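Long-range contacts in centrosomal protein of 104 kDa (Homo sapiens, PDB 5LPH), which is required for building cilia and for the structural integrity of the ciliary tip, its TOG domain being a tubulin-binding array of HEAT repeats: residues I179-L187 and Q199-L210; W60-L68 and D103-K114. All coordinates share one frame; numbering follows the deposited sequence.

How the contacts relate
Both contacts lie in the TOG domain, an all-helical row of HEAT repeats, in series along the chain. From the N terminus, helix 60-76 is followed by helix 83-100, which runs back, and helix 106-126 sets off in the direction of the first; contact 2 closes this 34-residue excursion by laying the starts of the two outer helices side by side. Some 65 residues later contact 1 closes a shorter loop of 11 residues, joining helix 178-183 and its exit to helix 193-210. The two neither nest nor cross, and their centres are 27 Å apart. Contact 2 ties two side-by-side helices of the N-terminal part, one apart in the chain, and contact 1 the middle of the row.

Contact 1. Residues I179-L187 and Q199-L210; sequences IPSYLVQPL and QMGLLARLLKDL
Gln199 reaches across to the C-terminal end of helix 178-183 and ties down the turn that follows it. Its amide nitrogen NE2 donates twice, to Leu183 O at 3.0 Å and to Gln185 O at 2.8 Å. The first bond is nearly straight (168°) yet comes from above the carbonyl plane; the second is more bent but lies in the plane of its carbonyl. With CG anti to the backbone N (chi1 -173°) and the chain extended beyond it, the amide spans the gap, and two acceptors on one nitrogen fix its rotation. Leu187 slides alongside in the opposite direction, its CD2 3.4 Å from Gln199 OE1.

The apolar packing centres on Leu183, whose branches divide the work: CD2 rests on Leu202 CB, while CD1 presses on Leu206 CD1 at 3.5 Å, tighter than usual for two methyls. Val184 CG1 meets Leu203 CD1 at 3.9 Å, and Pro180 CG touches Leu210 CD1 at the far end.

Within the HEAT-repeat TOG domain, the segment axes run at 138° to each other. Helix 219-229 covers one flank through Phe225, which packs on Leu187, Gln199 and Leu203; helix 154-169 meets Ile179 and Leu206 through Ala168.

Contact 2. Residues W60-L68 and D103-K114; sequences WSYREDALL and DIVTSVFQASLK
Val108 plugs into helix 60-76 as a knob into a hole formed by Trp60, Arg63, Glu64 and Leu67, joining two helices of the HEAT-type TOG array. The helix segments run nearly parallel, 9° apart, as expected for side-by-side helices separated by a returning one. Here the packing is close: Val108 CG2 comes within 3.5 Å of Trp60 O, Val108 CG1 meets Leu67 CD1 at 3.9 Å, and the small Ala111 lets Leu67 and Leu68 come in beside it. Helix 83-100 backs this side, its Ala100 touching both Leu67 and Ser112.

Just ahead of helix 106-126, Arg63 and Asp103 form a salt bridge. The guanidinium grips the carboxylate side-on, Arg63 NE to Asp103 OD1 at 2.7 Å and NH2 to OD2 at 3.0 Å, each oxygen using its syn lone pair; the two planes are turned 31° from each other. A bend at chi3 brings the Arg63 head round to Asp103, and its NH1 is held by Cys57 O. Asp103 OD2 also accepts from Val105 N in an Asx turn, so one oxygen serves both the bridge and the lead into the helix. An asparagine in place of Asp103 would probably weaken this grip, leaving the charge of Arg63 without its mate. Beside the bridge, Trp60 chi1 of 74° sets the indole between its own backbone N and carbonyl carbon, turning one face to Val105, whose CG1 makes a CH-pi contact 4.2 Å from the centroid of the five-membered ring.

The other flank is looser and more open to solvent. Exposed Lys114 only brushes Leu68, and Glu64 OE2 lies 4.1 Å from Ser107 CB, the same carbon that Trp60 CZ3 touches at 3.8 Å.

Contact 1. Residues I179-L187 and Q199-L210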
loop_
_atom_site.group_PDB
_atom_site.type_symbol
_atom_site.label_atom_id
_atom_site.label_comp_id
_atom_site.label_asym_id
_atom_site.label_seq_id
_atom_site.Cartn_x
_atom_site.Cartn_y
_atom_site.Cartn_z
ATOM N N ILE A 179 -2.310 5.964 4.118
ATOM C CA ILE A 179 -1.464 4.759 4.073
ATOM C C ILE A 179 -1.241 4.126 5.448
ATOM O O ILE A 179 -1.352 2.904 5.567
ATOM C CB ILE A 179 -0.142 4.991 3.284
ATOM C CG1 ILE A 179 -0.477 5.067 1.786
ATOM C CG2 ILE A 179 0.879 3.880 3.539
ATOM C CD1 ILE A 179 0.632 5.578 0.891
ATOM N N PRO A 180 -0.935 4.939 6.485
ATOM C CA PRO A 180 -0.844 4.383 7.839
ATOM C C PRO A 180 -2.068 3.580 8.281
ATOM O O PRO A 180 -1.920 2.579 8.974
ATOM C CB PRO A 180 -0.653 5.628 8.701
ATOM C CG PRO A 180 0.159 6.519 7.826
ATOM C CD PRO A 180 -0.410 6.318 6.446
ATOM N N SER A 181 -3.255 4.000 7.859
ATOM C CA SER A 181 -4.492 3.298 8.193
ATOM C C SER A 181 -4.601 1.886 7.605
ATOM O O SER A 181 -5.251 1.031 8.197
ATOM C CB SER A 181 -5.698 4.140 7.777
ATOM O OG SER A 181 -6.904 3.444 8.010
ATOM N N TYR A 182 -3.991 1.649 6.444
ATOM C CA TYR A 182 -3.903 0.296 5.875
ATOM C C TYR A 182 -2.911 -0.578 6.626
ATOM O O TYR A 182 -3.135 -1.780 6.765
ATOM C CB TYR A 182 -3.513 0.324 4.393
ATOM C CG TYR A 182 -4.597 0.884 3.524
ATOM C CD1 TYR A 182 -5.799 0.197 3.350
ATOM C CD2 TYR A 182 -4.442 2.111 2.888
ATOM C CE1 TYR A 182 -6.809 0.717 2.558
ATOM C CE2 TYR A 182 -5.449 2.637 2.103
ATOM C CZ TYR A 182 -6.623 1.938 1.938
ATOM O OH TYR A 182 -7.592 2.475 1.139
ATOM N N LEU A 183 -1.822 0.025 7.101
ATOM C CA LEU A 183 -0.749 -0.716 7.764
ATOM C C LEU A 183 -1.079 -1.165 9.187
ATOM O O LEU A 183 -0.434 -2.081 9.696
ATOM C CB LEU A 183 0.545 0.104 7.764
ATOM C CG LEU A 183 1.091 0.489 6.385
ATOM C CD1 LEU A 183 2.259 1.446 6.521
ATOM C CD2 LEU A 183 1.503 -0.746 5.595
ATOM N N VAL A 184 -2.071 -0.531 9.818
ATOM C CA VAL A 184 -2.534 -0.933 11.165
ATOM C C VAL A 184 -3.792 -1.820 11.150
ATOM O O VAL A 184 -4.333 -2.132 12.206
ATOM C CB VAL A 184 -2.749 0.284 12.113
ATOM C CG1 VAL A 184 -1.463 1.089 12.243
ATOM C CG2 VAL A 184 -3.905 1.180 11.672
ATOM N N GLN A 185 -4.253 -2.226 9.967
ATOM C CA GLN A 185 -5.404 -3.118 9.851
ATOM C C GLN A 185 -4.966 -4.494 10.343
ATOM O O GLN A 185 -3.878 -4.951 9.985
ATOM C CB GLN A 185 -5.911 -3.200 8.396
ATOM C CG GLN A 185 -7.342 -3.700 8.277
ATOM C CD GLN A 185 -7.852 -3.734 6.852
ATOM O OE1 GLN A 185 -7.479 -2.903 6.021
ATOM N NE2 GLN A 185 -8.732 -4.691 6.568
ATOM N N PRO A 186 -5.799 -5.167 11.162
ATOM C CA PRO A 186 -5.282 -6.375 11.804
ATOM C C PRO A 186 -4.945 -7.505 10.825
ATOM O O PRO A 186 -5.582 -7.640 9.778
ATOM C CB PRO A 186 -6.418 -6.801 12.750
ATOM C CG PRO A 186 -7.466 -5.741 12.667
ATOM C CD PRO A 186 -7.248 -5.020 11.379
ATOM N N LEU A 187 -3.937 -8.296 11.180
ATOM C CA LEU A 187 -3.504 -9.427 10.368
ATOM C C LEU A 187 -4.557 -10.522 10.439
ATOM O O LEU A 187 -5.004 -10.882 11.527
ATOM C CB LEU A 187 -2.151 -9.958 10.854
ATOM C CG LEU A 187 -0.991 -8.959 10.718
ATOM C CD1 LEU A 187 0.262 -9.378 11.479
ATOM C CD2 LEU A 187 -0.663 -8.716 9.253
ATOM N N GLN A 199 3.908 -6.363 6.135
ATOM C CA GLN A 199 3.069 -5.337 6.763
ATOM C C GLN A 199 3.716 -4.792 8.045
ATOM O O GLN A 199 3.731 -3.588 8.282
ATOM C CB GLN A 199 1.671 -5.885 7.065
ATOM C CG GLN A 199 0.707 -4.820 7.569
ATOM C CD GLN A 199 -0.737 -5.284 7.668
ATOM O OE1 GLN A 199 -1.153 -6.235 7.010
ATOM N NE2 GLN A 199 -1.515 -4.597 8.495
HETATM N N MSE A 200 4.249 -5.697 8.855
HETATM C CA MSE A 200 4.943 -5.328 10.090
HETATM C C MSE A 200 6.200 -4.544 9.855
HETATM O O MSE A 200 6.474 -3.583 10.573
HETATM C CB MSE A 200 5.248 -6.602 10.859
HETATM C CG MSE A 200 4.036 -6.938 11.660
HETATM SE SE MSE A 200 4.289 -8.698 12.462
HETATM C CE MSE A 200 3.740 -8.056 14.259
ATOM N N GLY A 201 6.976 -4.956 8.854
ATOM C CA GLY A 201 8.160 -4.217 8.428
ATOM C C GLY A 201 7.843 -2.799 7.988
ATOM O O GLY A 201 8.531 -1.861 8.379
ATOM N N LEU A 202 6.804 -2.653 7.169
ATOM C CA LEU A 202 6.348 -1.334 6.713
ATOM C C LEU A 202 5.832 -0.464 7.857
ATOM O O LEU A 202 6.105 0.735 7.888
ATOM C CB LEU A 202 5.249 -1.464 5.655
ATOM C CG LEU A 202 5.723 -1.819 4.249
ATOM C CD1 LEU A 202 4.566 -2.341 3.405
ATOM C CD2 LEU A 202 6.369 -0.614 3.588
ATOM N N LEU A 203 5.086 -1.075 8.779
ATOM C CA LEU A 203 4.577 -0.382 9.954
ATOM C C LEU A 203 5.724 0.184 10.783
ATOM O O LEU A 203 5.756 1.385 11.047
ATOM C CB LEU A 203 3.716 -1.318 10.804
ATOM C CG LEU A 203 3.165 -0.794 12.136
ATOM C CD1 LEU A 203 2.423 0.518 11.966
ATOM C CD2 LEU A 203 2.241 -1.835 12.739
ATOM N N ALA A 204 6.674 -0.673 11.158
ATOM C CA ALA A 204 7.829 -0.241 11.950
ATOM C C ALA A 204 8.642 0.863 11.268
ATOM O O ALA A 204 9.007 1.846 11.917
ATOM C CB ALA A 204 8.723 -1.423 12.305
ATOM N N ARG A 205 8.913 0.717 9.972
ATOM C CA ARG A 205 9.736 1.707 9.250
ATOM C C ARG A 205 9.031 3.054 9.082
ATOM O O ARG A 205 9.657 4.093 9.265
ATOM C CB ARG A 205 10.216 1.176 7.887
ATOM C CG ARG A 205 11.305 0.109 7.982
ATOM C CD ARG A 205 11.979 -0.165 6.637
ATOM N NE ARG A 205 11.042 -0.615 5.601
ATOM C CZ ARG A 205 10.552 -1.854 5.473
ATOM N NH1 ARG A 205 10.887 -2.838 6.315
ATOM N NH2 ARG A 205 9.706 -2.119 4.480
ATOM N N LEU A 206 7.741 3.032 8.748
ATOM C CA LEU A 206 6.973 4.274 8.555
ATOM C C LEU A 206 6.558 4.954 9.861
ATOM O O LEU A 206 6.468 6.181 9.908
ATOM C CB LEU A 206 5.746 4.048 7.670
ATOM C CG LEU A 206 6.055 3.983 6.175
ATOM C CD1 LEU A 206 4.849 3.449 5.423
ATOM C CD2 LEU A 206 6.477 5.342 5.628
ATOM N N LEU A 207 6.315 4.163 10.904
ATOM C CA LEU A 207 6.109 4.688 12.260
ATOM C C LEU A 207 7.307 5.527 12.720
ATOM O O LEU A 207 7.126 6.619 13.242
ATOM C CB LEU A 207 5.849 3.533 13.236
ATOM C CG LEU A 207 5.586 3.794 14.718
ATOM C CD1 LEU A 207 4.421 4.754 14.904
ATOM C CD2 LEU A 207 5.309 2.459 15.405
ATOM N N LYS A 208 8.520 5.019 12.508
ATOM C CA LYS A 208 9.755 5.760 12.818
ATOM C C LYS A 208 9.940 7.012 11.952
ATOM O O LYS A 208 10.400 8.037 12.447
ATOM C CB LYS A 208 10.995 4.849 12.749
ATOM C CG LYS A 208 10.950 3.757 13.810
ATOM C CD LYS A 208 11.962 2.651 13.564
ATOM C CE LYS A 208 11.777 1.510 14.556
ATOM N NZ LYS A 208 13.069 0.856 14.905
ATOM N N ASP A 209 9.567 6.938 10.675
ATOM C CA ASP A 209 9.702 8.079 9.753
ATOM C C ASP A 209 8.624 9.157 9.951
ATOM O O ASP A 209 8.927 10.341 9.861
ATOM C CB ASP A 209 9.686 7.611 8.284
ATOM C CG ASP A 209 10.830 6.653 7.939
ATOM O OD1 ASP A 209 11.886 6.667 8.612
ATOM O OD2 ASP A 209 10.660 5.865 6.982
ATOM N N LEU A 210 7.380 8.742 10.200
ATOM C CA LEU A 210 6.226 9.657 10.279
ATOM C C LEU A 210 5.780 10.014 11.699
ATOM O O LEU A 210 5.210 11.085 11.912
ATOM C CB LEU A 210 5.027 9.054 9.547
ATOM C CG LEU A 210 5.166 8.799 8.048
ATOM C CD1 LEU A 210 3.953 8.044 7.528
ATOM C CD2 LEU A 210 5.340 10.106 7.294
#

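Contact 2. Residues W60-L68 and D103-K114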
loop_
_atom_site.group_PDB
_atom_site.type_symbol
_atom_site.label_atom_id
_atom_site.label_comp_id
_atom_site.label_asym_id
_atom_site.label_seq_id
_atom_site.Cartn_x
_atom_site.Cartn_y
_atom_site.Cartn_z
ATOM N N TRP A 60 2.972 -9.765 -22.956
ATOM C CA TRP A 60 3.440 -8.825 -21.937
ATOM C C TRP A 60 4.015 -7.548 -22.525
ATOM O O TRP A 60 3.840 -6.487 -21.943
ATOM C CB TRP A 60 4.421 -9.469 -20.938
ATOM C CG TRP A 60 5.784 -9.723 -21.454
ATOM C CD1 TRP A 60 6.265 -10.902 -21.917
ATOM C CD2 TRP A 60 6.860 -8.781 -21.543
ATOM N NE1 TRP A 60 7.570 -10.758 -22.302
ATOM C CE2 TRP A 60 7.959 -9.464 -22.090
ATOM C CE3 TRP A 60 6.995 -7.423 -21.232
ATOM C CZ2 TRP A 60 9.188 -8.843 -22.322
ATOM C CZ3 TRP A 60 8.214 -6.799 -21.466
ATOM C CH2 TRP A 60 9.297 -7.512 -22.005
ATOM N N SER A 61 4.693 -7.643 -23.668
ATOM C CA SER A 61 5.277 -6.458 -24.309
ATOM C C SER A 61 4.210 -5.477 -24.807
ATOM O O SER A 61 4.482 -4.278 -24.908
ATOM C CB SER A 61 6.230 -6.852 -25.448
ATOM O OG SER A 61 5.594 -7.684 -26.402
ATOM N N TYR A 62 3.013 -5.981 -25.118
ATOM C CA TYR A 62 1.867 -5.118 -25.416
ATOM C C TYR A 62 1.282 -4.514 -24.148
ATOM O O TYR A 62 0.922 -3.340 -24.150
ATOM C CB TYR A 62 0.770 -5.859 -26.202
ATOM C CG TYR A 62 1.147 -6.308 -27.608
ATOM C CD1 TYR A 62 2.351 -5.904 -28.223
ATOM C CD2 TYR A 62 0.283 -7.124 -28.340
ATOM C CE1 TYR A 62 2.681 -6.321 -29.502
ATOM C CE2 TYR A 62 0.604 -7.540 -29.628
ATOM C CZ TYR A 62 1.803 -7.136 -30.202
ATOM O OH TYR A 62 2.146 -7.532 -31.469
ATOM N N ARG A 63 1.168 -5.307 -23.082
ATOM C CA ARG A 63 0.705 -4.781 -21.793
ATOM C C ARG A 63 1.632 -3.681 -21.289
ATOM O O ARG A 63 1.159 -2.643 -20.818
ATOM C CB ARG A 63 0.566 -5.884 -20.748
ATOM C CG ARG A 63 -0.522 -6.892 -21.078
ATOM C CD ARG A 63 -0.958 -7.675 -19.853
ATOM N NE ARG A 63 0.127 -8.423 -19.228
ATOM C CZ ARG A 63 0.594 -9.613 -19.624
ATOM N NH1 ARG A 63 0.132 -10.233 -20.711
ATOM N NH2 ARG A 63 1.576 -10.182 -18.929
ATOM N N GLU A 64 2.943 -3.888 -21.438
ATOM C CA GLU A 64 3.931 -2.876 -21.061
ATOM C C GLU A 64 3.810 -1.624 -21.926
ATOM O O GLU A 64 3.826 -0.509 -21.405
ATOM C CB GLU A 64 5.361 -3.419 -21.162
ATOM C CG GLU A 64 6.379 -2.548 -20.430
ATOM C CD GLU A 64 7.809 -2.662 -20.940
ATOM O OE1 GLU A 64 8.043 -3.112 -22.083
ATOM O OE2 GLU A 64 8.719 -2.264 -20.182
ATOM N N ASP A 65 3.706 -1.820 -23.238
ATOM C CA ASP A 65 3.595 -0.717 -24.197
ATOM C C ASP A 65 2.361 0.163 -23.960
ATOM O O ASP A 65 2.438 1.381 -24.094
ATOM C CB ASP A 65 3.570 -1.256 -25.632
ATOM C CG ASP A 65 3.615 -0.154 -26.670
ATOM O OD1 ASP A 65 4.668 0.512 -26.770
ATOM O OD2 ASP A 65 2.602 0.039 -27.378
ATOM N N ALA A 66 1.237 -0.461 -23.613
ATOM C CA ALA A 66 0.018 0.269 -23.274
ATOM C C ALA A 66 0.247 1.243 -22.117
ATOM O O ALA A 66 -0.161 2.399 -22.195
ATOM C CB ALA A 66 -1.101 -0.694 -22.924
ATOM N N LEU A 67 0.912 0.770 -21.062
ATOM C CA LEU A 67 1.192 1.595 -19.884
ATOM C C LEU A 67 2.168 2.723 -20.182
ATOM O O LEU A 67 1.972 3.840 -19.716
ATOM C CB LEU A 67 1.680 0.737 -18.714
ATOM C CG LEU A 67 0.601 -0.215 -18.190
ATOM C CD1 LEU A 67 1.204 -1.325 -17.345
ATOM C CD2 LEU A 67 -0.448 0.532 -17.391
ATOM N N LEU A 68 3.209 2.436 -20.960
ATOM C CA LEU A 68 4.164 3.471 -21.383
ATOM C C LEU A 68 3.534 4.475 -22.359
ATOM O O LEU A 68 3.845 5.656 -22.303
ATOM C CB LEU A 68 5.428 2.850 -21.997
ATOM C CG LEU A 68 6.266 1.901 -21.117
ATOM C CD1 LEU A 68 7.447 1.342 -21.904
ATOM C CD2 LEU A 68 6.744 2.570 -19.832
ATOM N N ASP A 103 0.223 -7.928 -12.272
ATOM C CA ASP A 103 0.716 -8.609 -13.480
ATOM C C ASP A 103 1.702 -9.733 -13.155
ATOM O O ASP A 103 2.471 -9.638 -12.203
ATOM C CB ASP A 103 1.363 -7.637 -14.478
ATOM C CG ASP A 103 1.311 -8.156 -15.908
ATOM O OD1 ASP A 103 0.270 -7.939 -16.572
ATOM O OD2 ASP A 103 2.291 -8.788 -16.371
ATOM N N ILE A 104 1.660 -10.788 -13.966
ATOM C CA ILE A 104 2.547 -11.954 -13.813
ATOM C C ILE A 104 3.963 -11.749 -14.389
ATOM O O ILE A 104 4.809 -12.632 -14.252
ATOM C CB ILE A 104 1.901 -13.242 -14.399
ATOM C CG1 ILE A 104 1.664 -13.133 -15.920
ATOM C CG2 ILE A 104 0.586 -13.535 -13.684
ATOM C CD1 ILE A 104 1.148 -14.407 -16.565
ATOM N N VAL A 105 4.206 -10.607 -15.039
ATOM C CA VAL A 105 5.508 -10.261 -15.606
ATOM C C VAL A 105 6.019 -8.983 -14.946
ATOM O O VAL A 105 5.308 -7.975 -14.875
ATOM C CB VAL A 105 5.425 -10.084 -17.145
ATOM C CG1 VAL A 105 6.753 -9.606 -17.726
ATOM C CG2 VAL A 105 4.999 -11.396 -17.798
ATOM N N THR A 106 7.268 -9.039 -14.494
ATOM C CA THR A 106 7.888 -7.989 -13.696
ATOM C C THR A 106 7.910 -6.634 -14.397
ATOM O O THR A 106 7.588 -5.628 -13.774
ATOM C CB THR A 106 9.312 -8.416 -13.259
ATOM O OG1 THR A 106 9.199 -9.430 -12.253
ATOM C CG2 THR A 106 10.116 -7.259 -12.682
ATOM N N SER A 107 8.298 -6.609 -15.673
ATOM C CA SER A 107 8.370 -5.358 -16.457
ATOM C C SER A 107 7.055 -4.593 -16.540
ATOM O O SER A 107 7.062 -3.368 -16.578
ATOM C CB SER A 107 8.840 -5.637 -17.882
ATOM O OG SER A 107 10.200 -5.991 -17.882
ATOM N N VAL A 108 5.943 -5.325 -16.587
ATOM C CA VAL A 108 4.612 -4.722 -16.636
ATOM C C VAL A 108 4.273 -4.144 -15.258
ATOM O O VAL A 108 3.774 -3.027 -15.172
ATOM C CB VAL A 108 3.529 -5.743 -17.060
ATOM C CG1 VAL A 108 2.146 -5.098 -17.067
ATOM C CG2 VAL A 108 3.854 -6.332 -18.431
ATOM N N PHE A 109 4.537 -4.923 -14.204
ATOM C CA PHE A 109 4.389 -4.483 -12.805
ATOM C C PHE A 109 5.166 -3.191 -12.541
ATOM O O PHE A 109 4.613 -2.241 -11.989
ATOM C CB PHE A 109 4.832 -5.609 -11.844
ATOM C CG PHE A 109 5.037 -5.176 -10.411
ATOM C CD1 PHE A 109 3.950 -4.907 -9.585
ATOM C CD2 PHE A 109 6.317 -5.080 -9.877
ATOM C CE1 PHE A 109 4.137 -4.526 -8.263
ATOM C CE2 PHE A 109 6.512 -4.703 -8.552
ATOM C CZ PHE A 109 5.418 -4.425 -7.745
ATOM N N GLN A 110 6.422 -3.154 -12.983
ATOM C CA GLN A 110 7.285 -1.973 -12.821
ATOM C C GLN A 110 6.813 -0.741 -13.605
ATOM O O GLN A 110 6.883 0.384 -13.100
ATOM C CB GLN A 110 8.734 -2.311 -13.197
ATOM C CG GLN A 110 9.532 -2.899 -12.035
ATOM C CD GLN A 110 10.726 -3.743 -12.455
ATOM O OE1 GLN A 110 11.119 -4.689 -11.756
ATOM N NE2 GLN A 110 11.307 -3.415 -13.600
ATOM N N ALA A 111 6.337 -0.958 -14.830
ATOM C CA ALA A 111 5.777 0.124 -15.646
ATOM C C ALA A 111 4.522 0.727 -15.013
ATOM O O ALA A 111 4.296 1.924 -15.133
ATOM C CB ALA A 111 5.476 -0.361 -17.062
ATOM N N SER A 112 3.714 -0.096 -14.343
ATOM C CA SER A 112 2.521 0.396 -13.643
ATOM C C SER A 112 2.880 1.313 -12.461
ATOM O O SER A 112 2.181 2.293 -12.215
ATOM C CB SER A 112 1.629 -0.757 -13.172
ATOM O OG SER A 112 2.104 -1.338 -11.967
ATOM N N LEU A 113 3.972 1.004 -11.758
ATOM C CA LEU A 113 4.446 1.851 -10.653
ATOM C C LEU A 113 4.987 3.193 -11.152
ATOM O O LEU A 113 4.732 4.231 -10.548
ATOM C CB LEU A 113 5.505 1.125 -9.808
ATOM C CG LEU A 113 5.084 -0.187 -9.136
ATOM C CD1 LEU A 113 6.200 -0.713 -8.249
ATOM C CD2 LEU A 113 3.809 -0.026 -8.327
ATOM N N LYS A 114 5.718 3.165 -12.260
ATOM C CA LYS A 114 6.204 4.380 -12.920
ATOM C C LYS A 114 5.036 5.290 -13.340
ATOM O O LYS A 114 5.074 6.500 -13.118
ATOM C CB LYS A 114 7.055 3.989 -14.132
ATOM C CG LYS A 114 7.606 5.135 -14.962
ATOM C CD LYS A 114 8.301 4.604 -16.211
ATOM C CE LYS A 114 8.630 5.718 -17.196
ATOM N NZ LYS A 114 9.738 6.579 -16.700
#